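Local coordinates for protein IroE-like serine hydrolase (Shewanella oneidensis, PDB 3GFF) that probably hydrolyses ester bonds, as a serine hydrolase of the esterase D family with an alpha/beta-hydrolase fold, at residues A[34-37]-A[42-45]; A[116-121]-A[148-153]; A[46-51]-A[56-61]. One frame throughout, in Å; residues are numbered along the deposited sequence.

Interaction 1. Residues A[34-37]-A[42-45]; sequences EGYA and AYPV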
ATOM      1  N   GLU A  34      15.566  -0.100  -9.291  1.00 25.62           N
ATOM      2  CA  GLU A  34      16.630   0.816  -9.057  1.00 26.12           C
ATOM      3  C   GLU A  34      17.914  -0.025  -9.023  1.00 24.48           C
ATOM      4  O   GLU A  34      17.921  -1.174  -8.559  1.00 23.24           O
ATOM      5  CB  GLU A  34      16.392   1.736  -7.865  1.00 27.74           C
ATOM      6  CG  GLU A  34      16.080   1.168  -6.520  1.00 29.49           C
ATOM      7  CD  GLU A  34      15.662   2.287  -5.501  1.00 30.38           C
ATOM      8  OE1 GLU A  34      15.945   3.492  -5.717  1.00 31.24           O
ATOM      9  OE2 GLU A  34      15.025   1.956  -4.479  1.00 33.37           O
ATOM     10  N   GLY A  35      18.964   0.562  -9.599  1.00 23.59           N
ATOM     11  CA  GLY A  35      20.252  -0.069  -9.790  1.00 22.24           C
ATOM     12  C   GLY A  35      20.326  -0.835 -11.105  1.00 22.25           C
ATOM     13  O   GLY A  35      21.385  -1.340 -11.438  1.00 20.74           O
ATOM     14  N   TYR A  36      19.216  -0.932 -11.855  1.00 22.04           N
ATOM     15  CA  TYR A  36      19.206  -1.688 -13.110  1.00 22.64           C
ATOM     16  C   TYR A  36      20.446  -1.466 -14.012  1.00 22.73           C
ATOM     17  O   TYR A  36      21.164  -2.417 -14.327  1.00 22.45           O
ATOM     18  CB  TYR A  36      17.916  -1.454 -13.906  1.00 22.91           C
ATOM     19  CG  TYR A  36      17.880  -2.345 -15.118  1.00 23.48           C
ATOM     20  CD1 TYR A  36      17.524  -3.700 -15.013  1.00 23.52           C
ATOM     21  CD2 TYR A  36      18.250  -1.857 -16.370  1.00 23.65           C
ATOM     22  CE1 TYR A  36      17.539  -4.536 -16.143  1.00 23.60           C
ATOM     23  CE2 TYR A  36      18.258  -2.683 -17.485  1.00 23.73           C
ATOM     24  CZ  TYR A  36      17.912  -4.007 -17.377  1.00 23.16           C
ATOM     25  OH  TYR A  36      17.953  -4.796 -18.513  1.00 23.72           O
ATOM     26  N   ALA A  37      20.704  -0.215 -14.390  1.00 22.78           N
ATOM     27  CA  ALA A  37      21.822   0.145 -15.256  1.00 21.99           C
ATOM     28  C   ALA A  37      23.216  -0.117 -14.680  1.00 21.98           C
ATOM     29  O   ALA A  37      24.194  -0.129 -15.431  1.00 21.30           O
ATOM     30  CB  ALA A  37      21.706   1.630 -15.687  1.00 20.53           C
ATOM     31  N   ALA A  42      20.213  -9.957 -13.584  1.00 20.88           N
ATOM     32  CA  ALA A  42      18.981 -10.285 -14.289  1.00 20.59           C
ATOM     33  C   ALA A  42      17.930 -10.338 -13.199  1.00 20.61           C
ATOM     34  O   ALA A  42      18.198 -10.864 -12.139  1.00 21.25           O
ATOM     35  CB  ALA A  42      19.100 -11.634 -15.021  1.00 20.66           C
ATOM     36  N   TYR A  43      16.740  -9.814 -13.485  1.00 20.65           N
ATOM     37  CA  TYR A  43      15.630  -9.702 -12.527  1.00 21.49           C
ATOM     38  C   TYR A  43      14.380 -10.505 -12.921  1.00 21.31           C
ATOM     39  O   TYR A  43      14.184 -10.837 -14.087  1.00 20.49           O
ATOM     40  CB  TYR A  43      15.236  -8.227 -12.433  1.00 21.44           C
ATOM     41  CG  TYR A  43      16.386  -7.364 -11.967  1.00 20.86           C
ATOM     42  CD1 TYR A  43      16.647  -7.199 -10.606  1.00 21.88           C
ATOM     43  CD2 TYR A  43      17.243  -6.770 -12.878  1.00 21.01           C
ATOM     44  CE1 TYR A  43      17.724  -6.435 -10.172  1.00 21.57           C
ATOM     45  CE2 TYR A  43      18.326  -5.987 -12.462  1.00 21.44           C
ATOM     46  CZ  TYR A  43      18.566  -5.836 -11.111  1.00 21.18           C
ATOM     47  OH  TYR A  43      19.636  -5.091 -10.681  1.00 21.77           O
ATOM     48  N   PRO A  44      13.528 -10.828 -11.934  1.00 22.33           N
ATOM     49  CA  PRO A  44      12.239 -11.405 -12.286  1.00 21.84           C
ATOM     50  C   PRO A  44      11.362 -10.355 -12.931  1.00 22.56           C
ATOM     51  O   PRO A  44      11.637  -9.157 -12.835  1.00 23.94           O
ATOM     52  CB  PRO A  44      11.627 -11.804 -10.943  1.00 22.18           C
ATOM     53  CG  PRO A  44      12.558 -11.314  -9.891  1.00 22.10           C
ATOM     54  CD  PRO A  44      13.714 -10.665 -10.478  1.00 21.88           C
ATOM     55  N   VAL A  45      10.278 -10.788 -13.556  1.00 23.91           N
ATOM     56  CA  VAL A  45       9.377  -9.856 -14.206  1.00 23.47           C
ATOM     57  C   VAL A  45       7.996 -10.051 -13.623  1.00 24.42           C
ATOM     58  O   VAL A  45       7.462 -11.166 -13.625  1.00 23.30           O
ATOM     59  CB  VAL A  45       9.332 -10.044 -15.737  1.00 22.34           C
ATOM     60  CG1 VAL A  45       8.436  -8.910 -16.411  1.00 22.09           C
ATOM     61  CG2 VAL A  45      10.748 -10.062 -16.333  1.00 19.98           C
TER
HETATM   62  O   HOH W   1      21.349  -4.491 -12.454  1.00 23.67           O
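Tyr36 and Tyr43 bring their rings together rim to rim where the loop after strand 24-31 turns into strand 43-48, a strand of the central sheet of this alpha/beta-hydrolase fold. The ring centroids lie 5.8 Å apart and the planes are inclined at 42°, and neither ring lies over the face of the other. The touch is made by one side of each ring: Tyr36 CD1 comes to 3.5 Å from Tyr43 CE2, and CE1 of Tyr36 follows at 4.0 Å from Tyr43 CD2. Tyr43 reaches the loop from the start of its strand with CG beside the backbone N (chi1 -60°), and its hydroxyl extends past the Tyr36 ring to the backbone of the loop. There Gln300 makes a hydrogen bond to Tyr43 OH and another to the carbonyl of Glu34, tying ring and loop to one amide. Arg134 works on the other partner, in a cation-pi contact with Tyr36 and a hydrogen bond to its carbonyl. A water completes the link between the segments: it lies in the plane of the Tyr43 ring at its edge, 2.5 Å from Tyr43 OH, and donates a 2.8 Å hydrogen bond to Tyr36 O.

Interaction 2. Residues A[116-121]-A[148-153]; sequences RFLDFI and GLVAME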
ATOM      1  N   ARG A 116      -6.193 -16.228 -26.523  1.00 23.91           N
ATOM      2  CA  ARG A 116      -5.439 -15.437 -27.475  1.00 24.05           C
ATOM      3  C   ARG A 116      -4.657 -14.302 -26.846  1.00 21.51           C
ATOM      4  O   ARG A 116      -3.571 -13.999 -27.314  1.00 21.33           O
ATOM      5  CB  ARG A 116      -6.364 -14.954 -28.597  1.00 25.31           C
ATOM      6  CG  ARG A 116      -6.831 -16.161 -29.447  1.00 28.10           C
ATOM      7  CD  ARG A 116      -8.282 -16.108 -29.933  1.00 30.17           C
ATOM      8  NE  ARG A 116      -8.675 -15.521 -31.228  1.00 31.74           N
ATOM      9  CZ  ARG A 116      -7.922 -14.901 -32.147  1.00 32.41           C
ATOM     10  NH1 ARG A 116      -6.607 -14.672 -32.021  1.00 32.70           N
ATOM     11  NH2 ARG A 116      -8.543 -14.479 -33.246  1.00 31.14           N
ATOM     12  N   PHE A 117      -5.216 -13.658 -25.833  1.00 20.75           N
ATOM     13  CA  PHE A 117      -4.505 -12.622 -25.103  1.00 20.38           C
ATOM     14  C   PHE A 117      -3.278 -13.227 -24.370  1.00 21.12           C
ATOM     15  O   PHE A 117      -2.195 -12.602 -24.335  1.00 18.53           O
ATOM     16  CB  PHE A 117      -5.470 -11.868 -24.182  1.00 22.09           C
ATOM     17  CG  PHE A 117      -4.807 -10.935 -23.211  1.00 22.31           C
ATOM     18  CD1 PHE A 117      -4.329  -9.714 -23.615  1.00 23.92           C
ATOM     19  CD2 PHE A 117      -4.695 -11.277 -21.867  1.00 23.30           C
ATOM     20  CE1 PHE A 117      -3.749  -8.844 -22.698  1.00 23.20           C
ATOM     21  CE2 PHE A 117      -4.103 -10.426 -20.960  1.00 22.48           C
ATOM     22  CZ  PHE A 117      -3.622  -9.221 -21.370  1.00 22.81           C
ATOM     23  N   LEU A 118      -3.434 -14.422 -23.780  1.00 21.64           N
ATOM     24  CA  LEU A 118      -2.297 -15.114 -23.177  1.00 22.09           C
ATOM     25  C   LEU A 118      -1.267 -15.459 -24.270  1.00 22.89           C
ATOM     26  O   LEU A 118      -0.052 -15.367 -24.058  1.00 23.21           O
ATOM     27  CB  LEU A 118      -2.738 -16.375 -22.419  1.00 22.89           C
ATOM     28  CG  LEU A 118      -3.326 -16.095 -21.032  1.00 24.21           C
ATOM     29  CD1 LEU A 118      -4.196 -17.271 -20.530  1.00 23.20           C
ATOM     30  CD2 LEU A 118      -2.158 -15.714 -20.050  1.00 22.39           C
ATOM     31  N   ASP A 119      -1.748 -15.874 -25.438  1.00 24.21           N
ATOM     32  CA  ASP A 119      -0.844 -16.162 -26.562  1.00 23.65           C
ATOM     33  C   ASP A 119      -0.078 -14.902 -26.936  1.00 24.64           C
ATOM     34  O   ASP A 119       1.126 -14.948 -27.242  1.00 27.82           O
ATOM     35  CB  ASP A 119      -1.616 -16.666 -27.762  1.00 24.32           C
ATOM     36  CG  ASP A 119      -2.155 -18.074 -27.566  1.00 24.10           C
ATOM     37  OD1 ASP A 119      -1.719 -18.814 -26.661  1.00 22.59           O
ATOM     38  OD2 ASP A 119      -3.040 -18.428 -28.322  1.00 24.69           O
ATOM     39  N   PHE A 120      -0.773 -13.769 -26.931  1.00 24.74           N
ATOM     40  CA  PHE A 120      -0.140 -12.453 -27.156  1.00 22.56           C
ATOM     41  C   PHE A 120       1.032 -12.206 -26.193  1.00 21.28           C
ATOM     42  O   PHE A 120       2.088 -11.729 -26.591  1.00 20.29           O
ATOM     43  CB  PHE A 120      -1.167 -11.314 -27.081  1.00 21.81           C
ATOM     44  CG  PHE A 120      -0.579  -9.986 -26.578  1.00 21.41           C
ATOM     45  CD1 PHE A 120       0.285  -9.231 -27.368  1.00 21.43           C
ATOM     46  CD2 PHE A 120      -0.913  -9.494 -25.301  1.00 21.96           C
ATOM     47  CE1 PHE A 120       0.825  -8.008 -26.905  1.00 21.30           C
ATOM     48  CE2 PHE A 120      -0.341  -8.274 -24.809  1.00 20.89           C
ATOM     49  CZ  PHE A 120       0.527  -7.550 -25.628  1.00 21.63           C
ATOM     50  N   ILE A 121       0.835 -12.546 -24.930  1.00 23.23           N
ATOM     51  CA  ILE A 121       1.869 -12.375 -23.915  1.00 23.75           C
ATOM     52  C   ILE A 121       3.057 -13.303 -24.203  1.00 23.17           C
ATOM     53  O   ILE A 121       4.195 -12.855 -24.251  1.00 23.27           O
ATOM     54  CB  ILE A 121       1.317 -12.591 -22.479  1.00 24.52           C
ATOM     55  CG1 ILE A 121       0.303 -11.492 -22.128  1.00 24.61           C
ATOM     56  CG2 ILE A 121       2.489 -12.664 -21.426  1.00 23.50           C
ATOM     57  CD1 ILE A 121      -0.435 -11.719 -20.818  1.00 24.47           C
ATOM     58  N   GLY A 148      -8.087 -11.509 -12.824  1.00 25.29           N
ATOM     59  CA  GLY A 148      -7.889 -12.713 -12.020  1.00 25.08           C
ATOM     60  C   GLY A 148      -8.209 -13.979 -12.815  1.00 23.59           C
ATOM     61  O   GLY A 148      -7.635 -15.014 -12.574  1.00 24.58           O
ATOM     62  N   LEU A 149      -9.148 -13.871 -13.758  1.00 24.37           N
ATOM     63  CA  LEU A 149      -9.580 -14.973 -14.610  1.00 23.89           C
ATOM     64  C   LEU A 149      -8.491 -15.325 -15.597  1.00 23.38           C
ATOM     65  O   LEU A 149      -8.426 -16.468 -16.010  1.00 23.74           O
ATOM     66  CB  LEU A 149     -10.860 -14.638 -15.388  1.00 23.88           C
ATOM     67  CG  LEU A 149     -12.148 -14.534 -14.595  1.00 23.85           C
ATOM     68  CD1 LEU A 149     -13.241 -13.897 -15.434  1.00 23.83           C
ATOM     69  CD2 LEU A 149     -12.542 -15.940 -14.105  1.00 23.99           C
ATOM     70  N   VAL A 150      -7.672 -14.337 -15.983  1.00 23.46           N
ATOM     71  CA  VAL A 150      -6.530 -14.558 -16.881  1.00 22.98           C
ATOM     72  C   VAL A 150      -5.494 -15.430 -16.150  1.00 23.16           C
ATOM     73  O   VAL A 150      -4.949 -16.388 -16.722  1.00 24.00           O
ATOM     74  CB  VAL A 150      -5.886 -13.252 -17.324  1.00 21.99           C
ATOM     75  CG1 VAL A 150      -4.619 -13.542 -18.143  1.00 21.96           C
ATOM     76  CG2 VAL A 150      -6.872 -12.375 -18.094  1.00 20.99           C
ATOM     77  N   ALA A 151      -5.213 -15.075 -14.892  1.00 24.59           N
ATOM     78  CA  ALA A 151      -4.335 -15.874 -14.013  1.00 24.27           C
ATOM     79  C   ALA A 151      -4.857 -17.299 -13.942  1.00 24.16           C
ATOM     80  O   ALA A 151      -4.107 -18.231 -14.181  1.00 26.46           O
ATOM     81  CB  ALA A 151      -4.239 -15.268 -12.614  1.00 23.02           C
HETATM   82  N   MSE A 152      -6.156 -17.471 -13.677  1.00 25.24           N
HETATM   83  CA  MSE A 152      -6.740 -18.825 -13.557  1.00 23.83           C
HETATM   84  C   MSE A 152      -6.579 -19.634 -14.826  1.00 24.08           C
HETATM   85  O   MSE A 152      -6.253 -20.810 -14.763  1.00 24.04           O
HETATM   86  CB  MSE A 152      -8.233 -18.768 -13.188  1.00 24.37           C
HETATM   87  CG  MSE A 152      -8.545 -18.221 -11.778  1.00 23.92           C
HETATM   88 SE   MSE A 152      -7.438 -19.033 -10.362  0.75 23.92          SE
HETATM   89  CE  MSE A 152      -8.243 -18.343  -8.801  1.00 23.31           C
ATOM     90  N   GLU A 153      -6.838 -19.003 -15.974  1.00 22.79           N
ATOM     91  CA  GLU A 153      -6.745 -19.665 -17.279  1.00 23.26           C
ATOM     92  C   GLU A 153      -5.278 -20.019 -17.650  1.00 23.58           C
ATOM     93  O   GLU A 153      -4.989 -21.085 -18.175  1.00 24.96           O
ATOM     94  CB  GLU A 153      -7.431 -18.789 -18.325  1.00 23.50           C
ATOM     95  CG  GLU A 153      -7.614 -19.422 -19.684  1.00 23.07           C
ATOM     96  CD  GLU A 153      -8.529 -20.639 -19.675  1.00 23.48           C
ATOM     97  OE1 GLU A 153      -9.091 -21.014 -18.605  1.00 23.93           O
ATOM     98  OE2 GLU A 153      -8.670 -21.224 -20.741  1.00 22.41           O
TER
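Leu118 meets Val150 at the middle of a buried contact between two helices, mostly between apolar groups, with no hydrogen bond across it. The nearest pair is Leu118 CD2 and Val150 CG1 at 3.8 Å, with Leu118 CG at 4.1 Å from the same methyl, and the two side chains run past one another in opposite directions. Val150 presents CG1 because that branch is anti to the backbone N (chi1 174°). The same methyl also meets Phe117, but at the ring's edge and close to its plane: Phe117 CE2 is 4.2 Å from Val150 CG1. The other branch of Leu118 reaches farther along the partner helix, where CD1 sits 4.0 Å from Val150 O and 4.1 Å from Glu153 CG. Glu153 thus contributes the aliphatic part of its chain, which is bent at chi2 (64°), while its buried carboxylate is held by a salt bridge to Arg156 and a hydrogen bond from Tyr179.

Helices 114-132 and 146-156 cross here at -77°, their local axes 10.8 Å apart at closest approach. In this alpha/beta-hydrolase fold helix 146-156 follows strand 138-144 through what looks like a nucleophile elbow, Gly143-Ser145-Gly147, and Val150 touches the residues of that turn, so the contact borders the turn that probably carries the nucleophile Ser145. Farther out, Phe117 meets the ring of Tyr90 and leans on Arg26 of strand 24-31, and Leu118 is flanked by Arg159, which forms a salt bridge with Asp119 one residue along the helix.

Interaction 3. Residues A[46-51]-A[56-61]; sequences VYLLDG and DHMASL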
ATOM      1  N   VAL A  46       7.422  -8.959 -13.119  1.00 25.75           N
ATOM      2  CA  VAL A  46       6.066  -8.991 -12.558  1.00 24.61           C
ATOM      3  C   VAL A  46       5.173  -8.305 -13.578  1.00 23.98           C
ATOM      4  O   VAL A  46       5.268  -7.098 -13.840  1.00 22.61           O
ATOM      5  CB  VAL A  46       5.972  -8.369 -11.119  1.00 24.38           C
ATOM      6  CG1 VAL A  46       4.546  -8.367 -10.632  1.00 24.85           C
ATOM      7  CG2 VAL A  46       6.819  -9.194 -10.090  1.00 23.95           C
ATOM      8  N   TYR A  47       4.326  -9.104 -14.202  1.00 23.42           N
ATOM      9  CA  TYR A  47       3.357  -8.581 -15.187  1.00 24.15           C
ATOM     10  C   TYR A  47       2.051  -8.212 -14.498  1.00 24.14           C
ATOM     11  O   TYR A  47       1.444  -9.061 -13.880  1.00 26.61           O
ATOM     12  CB  TYR A  47       3.076  -9.632 -16.254  1.00 23.51           C
ATOM     13  CG  TYR A  47       4.212  -9.870 -17.246  1.00 23.20           C
ATOM     14  CD1 TYR A  47       5.218 -10.774 -16.960  1.00 23.62           C
ATOM     15  CD2 TYR A  47       4.222  -9.258 -18.497  1.00 23.04           C
ATOM     16  CE1 TYR A  47       6.202 -11.042 -17.847  1.00 22.54           C
ATOM     17  CE2 TYR A  47       5.216  -9.502 -19.399  1.00 22.54           C
ATOM     18  CZ  TYR A  47       6.214 -10.398 -19.065  1.00 23.33           C
ATOM     19  OH  TYR A  47       7.231 -10.701 -19.926  1.00 22.26           O
ATOM     20  N   LEU A  48       1.639  -6.946 -14.596  1.00 25.68           N
ATOM     21  CA  LEU A  48       0.396  -6.473 -13.988  1.00 24.95           C
ATOM     22  C   LEU A  48      -0.671  -6.219 -15.081  1.00 25.66           C
ATOM     23  O   LEU A  48      -0.438  -5.428 -16.006  1.00 23.89           O
ATOM     24  CB  LEU A  48       0.627  -5.162 -13.220  1.00 23.65           C
ATOM     25  CG  LEU A  48       1.805  -5.087 -12.233  1.00 22.68           C
ATOM     26  CD1 LEU A  48       1.916  -3.656 -11.731  1.00 20.49           C
ATOM     27  CD2 LEU A  48       1.653  -6.128 -11.033  1.00 20.59           C
ATOM     28  N   LEU A  49      -1.813  -6.911 -14.971  1.00 24.84           N
ATOM     29  CA  LEU A  49      -2.953  -6.688 -15.849  1.00 24.91           C
ATOM     30  C   LEU A  49      -3.695  -5.436 -15.384  1.00 26.99           C
ATOM     31  O   LEU A  49      -3.434  -4.946 -14.285  1.00 26.10           O
ATOM     32  CB  LEU A  49      -3.889  -7.890 -15.832  1.00 23.97           C
ATOM     33  CG  LEU A  49      -3.268  -9.194 -16.332  1.00 22.71           C
ATOM     34  CD1 LEU A  49      -4.303 -10.293 -16.373  1.00 22.83           C
ATOM     35  CD2 LEU A  49      -2.617  -9.004 -17.693  1.00 19.81           C
ATOM     36  N   ASP A  50      -4.615  -4.946 -16.224  1.00 27.44           N
ATOM     37  CA  ASP A  50      -5.360  -3.706 -15.981  1.00 27.17           C
ATOM     38  C   ASP A  50      -4.420  -2.566 -15.704  1.00 27.51           C
ATOM     39  O   ASP A  50      -4.672  -1.757 -14.818  1.00 28.03           O
ATOM     40  CB  ASP A  50      -6.355  -3.858 -14.826  1.00 27.11           C
ATOM     41  CG  ASP A  50      -7.532  -4.683 -15.203  1.00 26.85           C
ATOM     42  OD1 ASP A  50      -8.066  -4.431 -16.319  1.00 27.57           O
ATOM     43  OD2 ASP A  50      -7.907  -5.568 -14.415  1.00 22.69           O
ATOM     44  N   GLY A  51      -3.361  -2.478 -16.494  1.00 28.16           N
ATOM     45  CA  GLY A  51      -2.316  -1.476 -16.283  1.00 29.04           C
ATOM     46  C   GLY A  51      -2.751  -0.032 -16.253  1.00 29.92           C
ATOM     47  O   GLY A  51      -2.188   0.731 -15.501  1.00 30.16           O
ATOM     48  N   ASP A  56       0.041   2.315 -11.496  1.00 29.00           N
ATOM     49  CA  ASP A  56       0.548   3.357 -10.596  1.00 28.97           C
ATOM     50  C   ASP A  56       0.659   2.980  -9.101  1.00 27.83           C
ATOM     51  O   ASP A  56       1.728   3.125  -8.525  1.00 26.29           O
ATOM     52  CB  ASP A  56      -0.268   4.638 -10.752  1.00 31.43           C
ATOM     53  CG  ASP A  56       0.077   5.417 -12.013  1.00 33.85           C
ATOM     54  OD1 ASP A  56       0.700   4.880 -12.967  1.00 34.27           O
ATOM     55  OD2 ASP A  56      -0.255   6.626 -12.014  1.00 36.43           O
ATOM     56  N   HIS A  57      -0.419   2.507  -8.469  1.00 25.96           N
ATOM     57  CA  HIS A  57      -0.343   2.178  -7.035  1.00 25.14           C
ATOM     58  C   HIS A  57       0.390   0.875  -6.798  1.00 24.25           C
ATOM     59  O   HIS A  57       1.050   0.733  -5.772  1.00 25.94           O
ATOM     60  CB  HIS A  57      -1.725   2.163  -6.323  1.00 24.26           C
ATOM     61  CG  HIS A  57      -2.563   0.952  -6.613  1.00 22.83           C
ATOM     62  ND1 HIS A  57      -2.633  -0.135  -5.764  1.00 22.72           N
ATOM     63  CD2 HIS A  57      -3.393   0.671  -7.644  1.00 22.33           C
ATOM     64  CE1 HIS A  57      -3.437  -1.050  -6.280  1.00 21.44           C
ATOM     65  NE2 HIS A  57      -3.915  -0.585  -7.420  1.00 21.45           N
HETATM   66  N   MSE A  58       0.275  -0.075  -7.726  1.00 24.00           N
HETATM   67  CA  MSE A  58       0.968  -1.376  -7.611  1.00 23.05           C
HETATM   68  C   MSE A  58       2.468  -1.201  -7.804  1.00 23.51           C
HETATM   69  O   MSE A  58       3.267  -1.624  -6.957  1.00 23.72           O
HETATM   70  CB  MSE A  58       0.425  -2.391  -8.615  1.00 24.25           C
HETATM   71  CG  MSE A  58      -0.968  -2.919  -8.287  1.00 23.94           C
HETATM   72 SE   MSE A  58      -1.468  -4.363  -9.397  0.75 23.77          SE
HETATM   73  CE  MSE A  58      -3.117  -4.856  -8.450  1.00 24.77           C
ATOM     74  N   ALA A  59       2.858  -0.557  -8.906  1.00 23.06           N
ATOM     75  CA  ALA A  59       4.275  -0.273  -9.143  1.00 22.68           C
ATOM     76  C   ALA A  59       4.928   0.561  -7.965  1.00 21.39           C
ATOM     77  O   ALA A  59       6.043   0.234  -7.540  1.00 19.38           O
ATOM     78  CB  ALA A  59       4.476   0.413 -10.515  1.00 21.29           C
ATOM     79  N   SER A  60       4.244   1.579  -7.413  1.00 21.64           N
ATOM     80  CA  SER A  60       4.835   2.331  -6.275  1.00 22.76           C
ATOM     81  C   SER A  60       4.985   1.443  -5.009  1.00 21.77           C
ATOM     82  O   SER A  60       5.946   1.575  -4.246  1.00 20.52           O
ATOM     83  CB  SER A  60       4.089   3.634  -5.958  1.00 25.16           C
ATOM     84  OG  SER A  60       2.739   3.435  -5.587  1.00 27.55           O
ATOM     85  N   LEU A  61       4.034   0.537  -4.797  1.00 21.63           N
ATOM     86  CA  LEU A  61       4.110  -0.368  -3.667  1.00 21.83           C
ATOM     87  C   LEU A  61       5.288  -1.325  -3.905  1.00 22.30           C
ATOM     88  O   LEU A  61       6.164  -1.466  -3.059  1.00 22.32           O
ATOM     89  CB  LEU A  61       2.768  -1.087  -3.468  1.00 22.23           C
ATOM     90  CG  LEU A  61       2.757  -2.234  -2.459  1.00 22.49           C
ATOM     91  CD1 LEU A  61       3.202  -1.684  -1.072  1.00 23.02           C
ATOM     92  CD2 LEU A  61       1.402  -2.971  -2.431  1.00 20.72           C
TER
HETATM   93  O   HOH W   2      -2.559   3.250 -13.328  1.00 29.96           O
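Leu48, the last residue of its strand, packs against Met58 (a selenomethionine) on the helix that follows, and this pair makes up the tight part of the contact. Leu48 CD1 lies 3.7 Å from Met58 CB, close to the helix backbone, while the other methyl, CD2, is 3.9 Å from the selenium. Both leucine branches are thus used along the length of one partner, the two side chains sliding past each other in opposite directions. Met58 allows this because its chain is extended beyond CG (chi2 -171°), which carries the selenium out from the helix and past the Leu48 methyls. Next to it, Leu48 CD1 is 4.3 Å from Ala59 N, a looser touch on the helix backbone.

The side near the beginning of the helix is held much less firmly. There a water sits between the segments, 3.3 Å from Gly51 O and 3.3 Å from Asp56 N, and both hydrogen bonds are weak. The helix is kinked at this point, the N of Asp56 lacking a bond to the preceding turn, and the Asp56 side chain is exposed.

Strand 43-48, helix 51-65 and strand 77-81 form a beta-alpha-beta unit. Leu48 also packs on Ile78 and on Val142 of strand 138-144, Met58 reaches Ser251 and Leu255 of helix 250-263, and helix 51-65 also meets the second subunit, His57 stacking on Phe64 of that neighbouring subunit.

Along the chain, interaction 1 comes first, interaction 3 follows directly, and interaction 2 comes last. Interactions 1 and 3 share strand 43-48, one at its beginning and one at its end, with centres about 16 Å apart. The centre of interaction 2 lies about 16 Å from that of interaction 3 and about 25 Å from that of interaction 1. Interactions 2 and 3 touch: Leu49 CD1 packs 3.5 Å from Val150 CB and Leu49 CD2 lies 3.8 Å from Phe117 CZ, so the residue just after strand 43-48 packs against both helices 114-132 and 146-156. Together the contacts trace a path from the loop before strand 43-48 to the packing around the probable nucleophile elbow.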